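Long-range contacts in 6-phosphogluconate dehydratase (Shewanella oneidensis, PDB 2GP4), which probably catalyses the dehydration of 6-phosphogluconate to 2-keto-3-deoxy-6-phosphogluconate, a step of the Entner-Doudoroff pathway, and is seen here without its iron-sulfur cluster: residues A[468-473]-A[491-496]; A[472-477]-A[508-513]; A[502-507]-A[529-534]. One frame throughout, in Å; residues are numbered along the deposited sequence.

Overall arrangement
Following the chain from its N terminus, the end of strand 463-471 and the loop after it give the first segments of contacts 1 and 2, which share Asp472 and Asp473. Contact 1 closes first, when strand 490-494 returns beside strand 463-471 after helix 477-482. Contact 2 spans more of the chain and brings the approach to helix 477-482 against the start of helix 511-519. Contact 3 opens within that longer loop, at 502-507, and closes beyond it at 529-534, so contacts 2 and 3 cross, whereas contacts 1 and 3 follow in series. Together they tie neighbouring parallel strands to the turns at their C-terminal ends; Leu477 and Leu510 pack on contact 1, and Asp529 meets Gly496.

Contact 1 (A[468-473]-A[491-496])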
ATOM      1  N   ALA A 468     -27.792 -13.426   3.786  1.00 21.27           N
ATOM      2  CA  ALA A 468     -27.078 -12.703   2.734  1.00 21.35           C
ATOM      3  C   ALA A 468     -27.990 -11.824   1.895  1.00 21.56           C
ATOM      4  O   ALA A 468     -29.178 -12.122   1.721  1.00 21.59           O
ATOM      5  CB  ALA A 468     -26.323 -13.668   1.835  1.00 21.09           C
ATOM      6  N   VAL A 469     -27.409 -10.739   1.384  1.00 21.68           N
ATOM      7  CA  VAL A 469     -28.057  -9.851   0.426  1.00 21.73           C
ATOM      8  C   VAL A 469     -27.080  -9.630  -0.740  1.00 21.78           C
ATOM      9  O   VAL A 469     -26.064  -8.952  -0.593  1.00 21.58           O
ATOM     10  CB  VAL A 469     -28.485  -8.508   1.092  1.00 21.76           C
ATOM     11  CG1 VAL A 469     -28.919  -7.498   0.044  1.00 21.83           C
ATOM     12  CG2 VAL A 469     -29.614  -8.744   2.108  1.00 21.38           C
ATOM     13  N   VAL A 470     -27.397 -10.218  -1.891  1.00 21.95           N
ATOM     14  CA  VAL A 470     -26.469 -10.288  -3.023  1.00 22.00           C
ATOM     15  C   VAL A 470     -26.758  -9.233  -4.085  1.00 22.13           C
ATOM     16  O   VAL A 470     -27.889  -9.102  -4.548  1.00 22.49           O
ATOM     17  CB  VAL A 470     -26.473 -11.703  -3.690  1.00 21.92           C
ATOM     18  CG1 VAL A 470     -25.354 -11.821  -4.718  1.00 21.90           C
ATOM     19  CG2 VAL A 470     -26.333 -12.805  -2.644  1.00 21.70           C
ATOM     20  N   ILE A 471     -25.724  -8.480  -4.455  1.00 22.26           N
ATOM     21  CA  ILE A 471     -25.764  -7.576  -5.610  1.00 22.45           C
ATOM     22  C   ILE A 471     -24.452  -7.673  -6.395  1.00 22.69           C
ATOM     23  O   ILE A 471     -23.421  -8.037  -5.836  1.00 22.54           O
ATOM     24  CB  ILE A 471     -26.063  -6.104  -5.211  1.00 22.36           C
ATOM     25  CG1 ILE A 471     -25.145  -5.642  -4.075  1.00 22.38           C
ATOM     26  CG2 ILE A 471     -27.529  -5.949  -4.810  1.00 22.45           C
ATOM     27  CD1 ILE A 471     -25.085  -4.132  -3.897  1.00 22.43           C
ATOM     28  N   ASP A 472     -24.494  -7.366  -7.691  1.00 23.14           N
ATOM     29  CA  ASP A 472     -23.289  -7.441  -8.524  1.00 23.42           C
ATOM     30  C   ASP A 472     -22.845  -6.080  -9.048  1.00 23.72           C
ATOM     31  O   ASP A 472     -22.016  -5.980  -9.956  1.00 23.78           O
ATOM     32  CB  ASP A 472     -23.447  -8.471  -9.657  1.00 23.45           C
ATOM     33  CG  ASP A 472     -24.612  -8.171 -10.590  1.00 23.90           C
ATOM     34  OD1 ASP A 472     -25.124  -7.030 -10.617  1.00 24.27           O
ATOM     35  OD2 ASP A 472     -25.008  -9.100 -11.322  1.00 24.60           O
ATOM     36  N   ASP A 473     -23.404  -5.035  -8.449  1.00 24.08           N
ATOM     37  CA  ASP A 473     -23.103  -3.660  -8.802  1.00 24.63           C
ATOM     38  C   ASP A 473     -23.425  -2.830  -7.574  1.00 24.71           C
ATOM     39  O   ASP A 473     -24.527  -2.922  -7.033  1.00 24.82           O
ATOM     40  CB  ASP A 473     -23.966  -3.225  -9.990  1.00 24.96           C
ATOM     41  CG  ASP A 473     -23.585  -1.859 -10.540  1.00 26.34           C
ATOM     42  OD1 ASP A 473     -23.192  -0.960  -9.762  1.00 27.33           O
ATOM     43  OD2 ASP A 473     -23.707  -1.674 -11.772  1.00 28.74           O
ATOM     44  N   VAL A 491     -25.758  -9.687   5.829  1.00 22.92           N
ATOM     45  CA  VAL A 491     -24.445  -9.497   5.234  1.00 22.29           C
ATOM     46  C   VAL A 491     -24.657  -9.098   3.776  1.00 21.84           C
ATOM     47  O   VAL A 491     -25.167  -9.885   2.981  1.00 21.75           O
ATOM     48  CB  VAL A 491     -23.556 -10.766   5.361  1.00 22.48           C
ATOM     49  CG1 VAL A 491     -22.207 -10.563   4.667  1.00 22.14           C
ATOM     50  CG2 VAL A 491     -23.348 -11.132   6.825  1.00 21.79           C
ATOM     51  N   VAL A 492     -24.303  -7.860   3.441  1.00 21.44           N
ATOM     52  CA  VAL A 492     -24.407  -7.369   2.062  1.00 21.11           C
ATOM     53  C   VAL A 492     -23.230  -7.888   1.218  1.00 21.00           C
ATOM     54  O   VAL A 492     -22.065  -7.533   1.455  1.00 20.96           O
ATOM     55  CB  VAL A 492     -24.479  -5.826   2.007  1.00 21.38           C
ATOM     56  CG1 VAL A 492     -24.536  -5.329   0.561  1.00 21.56           C
ATOM     57  CG2 VAL A 492     -25.682  -5.314   2.793  1.00 21.38           C
ATOM     58  N   VAL A 493     -23.551  -8.743   0.249  1.00 20.46           N
ATOM     59  CA  VAL A 493     -22.565  -9.352  -0.633  1.00 19.79           C
ATOM     60  C   VAL A 493     -22.542  -8.603  -1.956  1.00 19.68           C
ATOM     61  O   VAL A 493     -23.556  -8.521  -2.654  1.00 19.70           O
ATOM     62  CB  VAL A 493     -22.891 -10.847  -0.902  1.00 20.23           C
ATOM     63  CG1 VAL A 493     -21.956 -11.441  -1.971  1.00 19.51           C
ATOM     64  CG2 VAL A 493     -22.842 -11.659   0.398  1.00 19.53           C
ATOM     65  N   VAL A 494     -21.376  -8.057  -2.289  1.00 19.23           N
ATOM     66  CA  VAL A 494     -21.181  -7.339  -3.536  1.00 18.72           C
ATOM     67  C   VAL A 494     -20.176  -8.104  -4.394  1.00 18.67           C
ATOM     68  O   VAL A 494     -18.982  -8.140  -4.096  1.00 18.90           O
ATOM     69  CB  VAL A 494     -20.685  -5.900  -3.292  1.00 18.78           C
ATOM     70  CG1 VAL A 494     -20.692  -5.111  -4.592  1.00 18.65           C
ATOM     71  CG2 VAL A 494     -21.542  -5.196  -2.227  1.00 18.49           C
ATOM     72  N   LYS A 495     -20.665  -8.725  -5.459  1.00 18.19           N
ATOM     73  CA  LYS A 495     -19.812  -9.551  -6.291  1.00 17.77           C
ATOM     74  C   LYS A 495     -19.542  -8.899  -7.648  1.00 17.52           C
ATOM     75  O   LYS A 495     -20.114  -7.848  -7.965  1.00 17.30           O
ATOM     76  CB  LYS A 495     -20.406 -10.957  -6.435  1.00 17.93           C
ATOM     77  CG  LYS A 495     -21.817 -10.994  -6.997  1.00 18.06           C
ATOM     78  CD  LYS A 495     -22.246 -12.415  -7.264  1.00 18.06           C
ATOM     79  CE  LYS A 495     -23.592 -12.452  -7.964  1.00 17.91           C
ATOM     80  NZ  LYS A 495     -24.068 -13.856  -8.094  1.00 18.55           N
ATOM     81  N   GLY A 496     -18.649  -9.520  -8.420  1.00 16.98           N
ATOM     82  CA  GLY A 496     -18.229  -9.003  -9.724  1.00 16.82           C
ATOM     83  C   GLY A 496     -17.419  -7.726  -9.609  1.00 16.75           C
ATOM     84  O   GLY A 496     -17.487  -6.855 -10.480  1.00 16.62           O
TER
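Val469 and Ile471 pair with Val491, Val493 and Lys495 as neighbouring parallel strands, the two ends of a beta-alpha-beta unit whose connecting helix is 477-482. The inward backbone groups are satisfied in turn. Val469 N gives its hydrogen to Val491 O at 2.9 Å, and Val469 O takes one from Val493 N at 2.7 Å. Ile471 N then meets Val493 O at 2.8 Å, and the ladder closes past the strand end with Lys495 N bonded to Ile471 O at 2.9 Å. CA-H groups such as that of Val470 also lean on the same carbonyl oxygens.

Groups facing outward find other mates. Val470 N bonds Asp560 OD1, Val492 and Val494 continue the sheet through strand 524-528, and Val494 O also receives Thr528 OG1. Beyond the strand, Lys495 O accepts from Gln497 NE2.

Val469, Ile471 and Val492 cover the face that carries helix 477-482, touching Leu480 or Leu477, while Ala468, Val491 and Val493 face Ile564 of strand 563-567. The first torsion of Ile471 (chi1 50°) sets CG1 between its backbone N and carbonyl carbon, which brings CG1 to 3.6 Å from Val493 O and leaves CD1 alongside Val494 CG2, the two side chains pointing the same way. On the other face the extended chain of Lys495 passes obliquely across Val470. Its ammonium lies 5.8 Å from Asp472 OD2 and does not pair with it; instead NZ bonds Thr588 OG1, while CE rests 3.7 Å from Val470 CG1.

Contact 2 (A[472-477]-A[508-513])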
ATOM      1  N   ASP A 472     -24.494  -7.366  -7.691  1.00 23.14           N
ATOM      2  CA  ASP A 472     -23.289  -7.441  -8.524  1.00 23.42           C
ATOM      3  C   ASP A 472     -22.845  -6.080  -9.048  1.00 23.72           C
ATOM      4  O   ASP A 472     -22.016  -5.980  -9.956  1.00 23.78           O
ATOM      5  CB  ASP A 472     -23.447  -8.471  -9.657  1.00 23.45           C
ATOM      6  CG  ASP A 472     -24.612  -8.171 -10.590  1.00 23.90           C
ATOM      7  OD1 ASP A 472     -25.124  -7.030 -10.617  1.00 24.27           O
ATOM      8  OD2 ASP A 472     -25.008  -9.100 -11.322  1.00 24.60           O
ATOM      9  N   ASP A 473     -23.404  -5.035  -8.449  1.00 24.08           N
ATOM     10  CA  ASP A 473     -23.103  -3.660  -8.802  1.00 24.63           C
ATOM     11  C   ASP A 473     -23.425  -2.830  -7.574  1.00 24.71           C
ATOM     12  O   ASP A 473     -24.527  -2.922  -7.033  1.00 24.82           O
ATOM     13  CB  ASP A 473     -23.966  -3.225  -9.990  1.00 24.96           C
ATOM     14  CG  ASP A 473     -23.585  -1.859 -10.540  1.00 26.34           C
ATOM     15  OD1 ASP A 473     -23.192  -0.960  -9.762  1.00 27.33           O
ATOM     16  OD2 ASP A 473     -23.707  -1.674 -11.772  1.00 28.74           O
ATOM     17  N   GLN A 474     -22.464  -2.023  -7.133  1.00 25.04           N
ATOM     18  CA  GLN A 474     -22.635  -1.205  -5.932  1.00 25.37           C
ATOM     19  C   GLN A 474     -23.780  -0.185  -6.063  1.00 25.54           C
ATOM     20  O   GLN A 474     -24.299   0.306  -5.057  1.00 25.39           O
ATOM     21  CB  GLN A 474     -21.321  -0.517  -5.547  1.00 25.21           C
ATOM     22  CG  GLN A 474     -20.899   0.644  -6.453  1.00 25.37           C
ATOM     23  CD  GLN A 474     -19.878   1.565  -5.795  1.00 25.57           C
ATOM     24  OE1 GLN A 474     -19.720   1.570  -4.569  1.00 25.96           O
ATOM     25  NE2 GLN A 474     -19.181   2.350  -6.607  1.00 24.76           N
ATOM     26  N   ASN A 475     -24.163   0.124  -7.300  1.00 25.67           N
ATOM     27  CA  ASN A 475     -25.248   1.063  -7.564  1.00 26.20           C
ATOM     28  C   ASN A 475     -26.639   0.503  -7.252  1.00 26.30           C
ATOM     29  O   ASN A 475     -27.577   1.268  -7.041  1.00 26.47           O
ATOM     30  CB  ASN A 475     -25.184   1.567  -9.006  1.00 26.18           C
ATOM     31  CG  ASN A 475     -23.898   2.309  -9.306  1.00 26.62           C
ATOM     32  OD1 ASN A 475     -23.589   3.326  -8.685  1.00 26.73           O
ATOM     33  ND2 ASN A 475     -23.138   1.799 -10.262  1.00 27.36           N
ATOM     34  N   LYS A 476     -26.755  -0.824  -7.217  1.00 26.39           N
ATOM     35  CA  LYS A 476     -28.011  -1.511  -6.905  1.00 26.50           C
ATOM     36  C   LYS A 476     -28.399  -1.428  -5.425  1.00 26.81           C
ATOM     37  O   LYS A 476     -29.531  -1.767  -5.056  1.00 26.90           O
ATOM     38  CB  LYS A 476     -27.919  -2.984  -7.310  1.00 26.39           C
ATOM     39  CG  LYS A 476     -28.029  -3.244  -8.796  1.00 26.45           C
ATOM     40  CD  LYS A 476     -27.922  -4.729  -9.078  1.00 26.69           C
ATOM     41  CE  LYS A 476     -28.372  -5.063 -10.492  1.00 26.82           C
ATOM     42  NZ  LYS A 476     -27.334  -4.759 -11.504  1.00 26.32           N
ATOM     43  N   LEU A 477     -27.465  -0.972  -4.589  1.00 26.96           N
ATOM     44  CA  LEU A 477     -27.634  -0.981  -3.139  1.00 27.22           C
ATOM     45  C   LEU A 477     -28.665   0.026  -2.626  1.00 27.60           C
ATOM     46  O   LEU A 477     -29.431  -0.282  -1.710  1.00 27.77           O
ATOM     47  CB  LEU A 477     -26.286  -0.760  -2.436  1.00 27.23           C
ATOM     48  CG  LEU A 477     -26.286  -0.923  -0.909  1.00 27.28           C
ATOM     49  CD1 LEU A 477     -26.459  -2.393  -0.531  1.00 26.58           C
ATOM     50  CD2 LEU A 477     -25.026  -0.337  -0.281  1.00 26.91           C
ATOM     51  N   HIS A 508     -17.027   3.315  -3.247  1.00 27.75           N
ATOM     52  CA  HIS A 508     -17.227   4.358  -2.244  1.00 28.62           C
ATOM     53  C   HIS A 508     -18.666   4.466  -1.750  1.00 28.83           C
ATOM     54  O   HIS A 508     -18.923   5.143  -0.763  1.00 28.96           O
ATOM     55  CB  HIS A 508     -16.746   5.714  -2.776  1.00 28.70           C
ATOM     56  CG  HIS A 508     -15.293   5.737  -3.137  1.00 30.34           C
ATOM     57  ND1 HIS A 508     -14.291   5.732  -2.190  1.00 31.47           N
ATOM     58  CD2 HIS A 508     -14.674   5.752  -4.343  1.00 31.58           C
ATOM     59  CE1 HIS A 508     -13.117   5.751  -2.797  1.00 32.16           C
ATOM     60  NE2 HIS A 508     -13.320   5.763  -4.102  1.00 32.14           N
ATOM     61  N   LYS A 509     -19.591   3.790  -2.426  1.00 29.23           N
ATOM     62  CA  LYS A 509     -21.019   3.914  -2.117  1.00 29.84           C
ATOM     63  C   LYS A 509     -21.542   2.891  -1.098  1.00 29.67           C
ATOM     64  O   LYS A 509     -22.742   2.845  -0.825  1.00 29.66           O
ATOM     65  CB  LYS A 509     -21.844   3.844  -3.410  1.00 29.79           C
ATOM     66  CG  LYS A 509     -21.696   5.075  -4.306  1.00 30.60           C
ATOM     67  CD  LYS A 509     -22.250   4.843  -5.707  1.00 30.69           C
ATOM     68  CE  LYS A 509     -23.756   5.023  -5.759  1.00 32.62           C
ATOM     69  NZ  LYS A 509     -24.220   5.210  -7.167  1.00 33.40           N
ATOM     70  N   LEU A 510     -20.638   2.094  -0.529  1.00 29.74           N
ATOM     71  CA  LEU A 510     -21.015   0.958   0.319  1.00 29.67           C
ATOM     72  C   LEU A 510     -21.046   1.260   1.815  1.00 29.65           C
ATOM     73  O   LEU A 510     -22.050   0.996   2.488  1.00 29.41           O
ATOM     74  CB  LEU A 510     -20.087  -0.232   0.047  1.00 29.63           C
ATOM     75  CG  LEU A 510     -20.564  -1.366  -0.867  1.00 29.75           C
ATOM     76  CD1 LEU A 510     -21.601  -0.918  -1.893  1.00 29.79           C
ATOM     77  CD2 LEU A 510     -19.381  -2.051  -1.550  1.00 29.43           C
ATOM     78  N   THR A 511     -19.945   1.814   2.320  1.00 29.72           N
ATOM     79  CA  THR A 511     -19.756   2.045   3.761  1.00 30.03           C
ATOM     80  C   THR A 511     -20.752   3.006   4.443  1.00 30.14           C
ATOM     81  O   THR A 511     -21.146   2.750   5.585  1.00 30.43           O
ATOM     82  CB  THR A 511     -18.299   2.471   4.094  1.00 30.04           C
ATOM     83  OG1 THR A 511     -17.978   3.673   3.387  1.00 30.50           O
ATOM     84  CG2 THR A 511     -17.307   1.373   3.706  1.00 29.41           C
ATOM     85  N   PRO A 512     -21.148   4.113   3.770  1.00 30.06           N
ATOM     86  CA  PRO A 512     -22.016   5.085   4.447  1.00 29.99           C
ATOM     87  C   PRO A 512     -23.378   4.527   4.868  1.00 29.90           C
ATOM     88  O   PRO A 512     -23.798   4.730   6.007  1.00 29.87           O
ATOM     89  CB  PRO A 512     -22.207   6.195   3.397  1.00 29.91           C
ATOM     90  CG  PRO A 512     -21.080   6.014   2.428  1.00 30.28           C
ATOM     91  CD  PRO A 512     -20.826   4.544   2.394  1.00 30.24           C
ATOM     92  N   LEU A 513     -24.057   3.835   3.956  1.00 29.76           N
ATOM     93  CA  LEU A 513     -25.390   3.300   4.233  1.00 29.63           C
ATOM     94  C   LEU A 513     -25.344   2.182   5.273  1.00 29.59           C
ATOM     95  O   LEU A 513     -26.158   2.153   6.203  1.00 29.48           O
ATOM     96  CB  LEU A 513     -26.078   2.821   2.945  1.00 29.70           C
ATOM     97  CG  LEU A 513     -26.264   3.810   1.775  1.00 29.89           C
ATOM     98  CD1 LEU A 513     -27.218   3.229   0.730  1.00 29.04           C
ATOM     99  CD2 LEU A 513     -26.746   5.187   2.231  1.00 29.59           C
TER
HETATM  100  O   HOH W   1     -17.357   4.740  -5.901  1.00 26.70           O
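Leu477 and Leu510 form the close-packed side of this contact, crossing at about a right angle with Leu477 CD2 3.8 Å from Leu510 CD1. The same Leu510 methyl reaches Gln474 CB at 3.7 Å, and Leu513 CD1 adds a looser touch on Leu477. Beneath them lie Val492 and Val494 of the sheet.

Toward solvent the contact turns polar. Both ends of the Gln474 amide are used: OE1 accepts from Lys509 N at 3.1 Å, the donor standing well out of the carbonyl plane, and NE2 donates to a water that also accepts from His508 N. Folded over its own backbone at chi1 (73°) but extended from there on, Gln474 crosses Lys509 at about a right angle. The loop opens with an Asx turn, Asp473 OD1 accepting from the backbone N of Asn475 at 2.9 Å as the chain leaves strand 463-471 for helix 477-482. Shortening Gln474 to an alanine is likely to leave Lys509 N without this acceptor and the bridging water without one of its donors.

Outermost, the exposed Lys509 bends at its third side-chain torsion (chi3 82°) to bring NZ to Asn475 OD1, at a modelled separation of 2.5 Å that is too short to take at face value. Asn475 ND2 bonds Asp473 OD1 weakly.

Contact 3 (A[502-507]-A[529-534]); sequences NGMPEL and DGRMSG
Gly530 lays its CA against Met504 CG at 4.0 Å, where two loops that follow parallel strands meet at the C-terminal edge of the sheet: one after strand 524-528, the other after strand 490-494 and the short helix 499-502. Gly530 has no side chain, and a beta carbon here would probably come close to Leu507 CD1.

Arg531 comes next and carries most of the contact. A chi1 of 57° and an otherwise straight chain as far as NE carry its guanidinium side-on to a single carbonyl: NE and NH2 both hydrogen-bond to Met504 O, at 2.9 and 3.1 Å, so two donors grip one oxygen, which sits slightly out of the guanidinium plane. The methyl CE of Met504, a selenomethionine, lies over one face of the group, 3.4 Å from Arg531 NE, and Glu506 CG over the opposite one, both offset toward the rim. NH1 bonds Asn322 OD1, and helices 145-160 and 322-333 also pack here, so this arginine joins the N-terminal and C-terminal family regions. Glu506 OE2 is near NH1 but well out of the guanidinium plane, and the two flat groups stand 82° apart; their attraction is probably electrostatic alone. On the backbone, Arg531 O takes a hydrogen from Leu507 N at 2.9 Å.

Met532, also a selenomethionine, sets CG 3.1 Å from Leu507 O, and its selenium lies near Leu510. Its own carbonyl O is 3.2 Å from Glu506 CG. At Ser533 the contact thins out, with Glu506 OE1 3.8 Å from Ser533 CA.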
ATOM      1  N   ASN A 502     -14.053  -6.250 -13.280  1.00 20.14           N
ATOM      2  CA  ASN A 502     -14.144  -4.857 -13.705  1.00 20.54           C
ATOM      3  C   ASN A 502     -12.908  -4.009 -13.337  1.00 21.10           C
ATOM      4  O   ASN A 502     -13.000  -2.794 -13.200  1.00 21.34           O
ATOM      5  CB  ASN A 502     -15.430  -4.219 -13.155  1.00 20.28           C
ATOM      6  CG  ASN A 502     -15.522  -4.277 -11.628  1.00 20.17           C
ATOM      7  OD1 ASN A 502     -14.633  -4.807 -10.949  1.00 19.45           O
ATOM      8  ND2 ASN A 502     -16.599  -3.714 -11.081  1.00 18.95           N
ATOM      9  N   GLY A 503     -11.759  -4.654 -13.160  1.00 21.57           N
ATOM     10  CA  GLY A 503     -10.527  -3.941 -12.839  1.00 22.53           C
ATOM     11  C   GLY A 503     -10.433  -3.479 -11.400  1.00 23.39           C
ATOM     12  O   GLY A 503      -9.588  -2.648 -11.069  1.00 23.16           O
HETATM   13  N   MSE A 504     -11.309  -4.025 -10.555  1.00 24.42           N
HETATM   14  CA  MSE A 504     -11.362  -3.743  -9.116  1.00 26.13           C
HETATM   15  C   MSE A 504     -11.421  -2.244  -8.762  1.00 25.08           C
HETATM   16  O   MSE A 504     -10.477  -1.703  -8.192  1.00 25.36           O
HETATM   17  CB  MSE A 504     -10.197  -4.449  -8.398  1.00 25.75           C
HETATM   18  CG  MSE A 504     -10.427  -4.770  -6.925  1.00 26.88           C
HETATM   19 SE   MSE A 504      -8.774  -5.384  -6.060  1.00 31.80          SE
HETATM   20  CE  MSE A 504      -7.638  -3.903  -6.620  1.00 32.03           C
ATOM     21  N   PRO A 505     -12.531  -1.563  -9.100  1.00 24.89           N
ATOM     22  CA  PRO A 505     -12.619  -0.161  -8.698  1.00 24.82           C
ATOM     23  C   PRO A 505     -12.894  -0.018  -7.197  1.00 24.97           C
ATOM     24  O   PRO A 505     -13.562  -0.869  -6.610  1.00 25.07           O
ATOM     25  CB  PRO A 505     -13.818   0.352  -9.502  1.00 24.62           C
ATOM     26  CG  PRO A 505     -14.683  -0.848  -9.692  1.00 24.05           C
ATOM     27  CD  PRO A 505     -13.736  -2.003  -9.833  1.00 24.61           C
ATOM     28  N   GLU A 506     -12.369   1.039  -6.588  1.00 25.40           N
ATOM     29  CA  GLU A 506     -12.687   1.388  -5.202  1.00 25.99           C
ATOM     30  C   GLU A 506     -14.168   1.689  -5.111  1.00 25.82           C
ATOM     31  O   GLU A 506     -14.690   2.498  -5.877  1.00 25.68           O
ATOM     32  CB  GLU A 506     -11.892   2.616  -4.746  1.00 25.81           C
ATOM     33  CG  GLU A 506     -10.410   2.349  -4.487  1.00 26.71           C
ATOM     34  CD  GLU A 506      -9.662   3.592  -4.060  1.00 27.19           C
ATOM     35  OE1 GLU A 506     -10.314   4.645  -3.871  1.00 30.02           O
ATOM     36  OE2 GLU A 506      -8.421   3.519  -3.918  1.00 28.64           O
ATOM     37  N   LEU A 507     -14.849   1.013  -4.196  1.00 26.09           N
ATOM     38  CA  LEU A 507     -16.290   1.158  -4.078  1.00 26.55           C
ATOM     39  C   LEU A 507     -16.621   2.091  -2.920  1.00 26.93           C
ATOM     40  O   LEU A 507     -16.503   1.716  -1.767  1.00 26.83           O
ATOM     41  CB  LEU A 507     -16.955  -0.212  -3.911  1.00 26.50           C
ATOM     42  CG  LEU A 507     -16.634  -1.279  -4.966  1.00 25.70           C
ATOM     43  CD1 LEU A 507     -16.975  -2.658  -4.434  1.00 24.70           C
ATOM     44  CD2 LEU A 507     -17.344  -1.004  -6.295  1.00 25.45           C
ATOM     45  N   ASP A 529     -15.568  -9.253  -3.383  1.00 24.25           N
ATOM     46  CA  ASP A 529     -14.343  -9.688  -4.055  1.00 24.16           C
ATOM     47  C   ASP A 529     -13.540  -8.479  -4.517  1.00 24.23           C
ATOM     48  O   ASP A 529     -12.435  -8.613  -5.055  1.00 24.10           O
ATOM     49  CB  ASP A 529     -14.639 -10.648  -5.216  1.00 23.93           C
ATOM     50  CG  ASP A 529     -15.773 -10.176  -6.118  1.00 23.80           C
ATOM     51  OD1 ASP A 529     -16.167  -8.987  -6.064  1.00 22.83           O
ATOM     52  OD2 ASP A 529     -16.267 -11.016  -6.906  1.00 24.09           O
ATOM     53  N   GLY A 530     -14.108  -7.299  -4.281  1.00 24.50           N
ATOM     54  CA  GLY A 530     -13.453  -6.037  -4.569  1.00 25.09           C
ATOM     55  C   GLY A 530     -12.915  -5.351  -3.328  1.00 25.69           C
ATOM     56  O   GLY A 530     -12.452  -6.005  -2.395  1.00 25.65           O
ATOM     57  N   ARG A 531     -12.997  -4.024  -3.326  1.00 26.52           N
ATOM     58  CA  ARG A 531     -12.389  -3.184  -2.302  1.00 27.40           C
ATOM     59  C   ARG A 531     -13.174  -1.884  -2.161  1.00 28.43           C
ATOM     60  O   ARG A 531     -13.937  -1.519  -3.053  1.00 28.53           O
ATOM     61  CB  ARG A 531     -10.933  -2.870  -2.682  1.00 27.33           C
ATOM     62  CG  ARG A 531     -10.773  -2.193  -4.050  1.00 26.96           C
ATOM     63  CD  ARG A 531      -9.371  -1.687  -4.277  1.00 27.02           C
ATOM     64  NE  ARG A 531      -9.205  -1.102  -5.611  1.00 27.20           N
ATOM     65  CZ  ARG A 531      -8.125  -0.430  -6.020  1.00 26.98           C
ATOM     66  NH1 ARG A 531      -7.093  -0.247  -5.203  1.00 26.79           N
ATOM     67  NH2 ARG A 531      -8.073   0.061  -7.253  1.00 26.22           N
HETATM   68  N   MSE A 532     -12.983  -1.189  -1.046  1.00 29.96           N
HETATM   69  CA  MSE A 532     -13.535   0.152  -0.872  1.00 31.74           C
HETATM   70  C   MSE A 532     -12.435   1.194  -1.078  1.00 31.75           C
HETATM   71  O   MSE A 532     -11.445   0.924  -1.757  1.00 32.02           O
HETATM   72  CB  MSE A 532     -14.179   0.297   0.507  1.00 33.11           C
HETATM   73  CG  MSE A 532     -15.627  -0.128   0.547  1.00 36.05           C
HETATM   74 SE   MSE A 532     -15.834  -2.059   0.541  1.00 48.14          SE
HETATM   75  CE  MSE A 532     -16.523  -2.260   2.355  1.00 40.29           C
ATOM     76  N   SER A 533     -12.610   2.374  -0.489  1.00 32.04           N
ATOM     77  CA  SER A 533     -11.605   3.448  -0.530  1.00 32.18           C
ATOM     78  C   SER A 533     -10.205   3.025  -0.065  1.00 32.26           C
ATOM     79  O   SER A 533      -9.219   3.709  -0.345  1.00 32.64           O
ATOM     80  CB  SER A 533     -12.075   4.629   0.320  1.00 32.04           C
ATOM     81  OG  SER A 533     -12.328   4.225   1.657  1.00 32.37           O
ATOM     82  N   GLY A 534     -10.121   1.907   0.652  1.00 32.07           N
ATOM     83  CA  GLY A 534      -8.867   1.493   1.276  1.00 31.98           C
ATOM     84  C   GLY A 534      -8.750   1.913   2.733  1.00 31.77           C
ATOM     85  O   GLY A 534      -7.838   1.472   3.440  1.00 31.83           O
TER
HETATM   86  O   HOH W   2      -9.061   0.045 -10.249  1.00 12.65           O
HETATM   87  O   HOH W   3     -13.615  -3.278  -6.415  1.00 21.38           O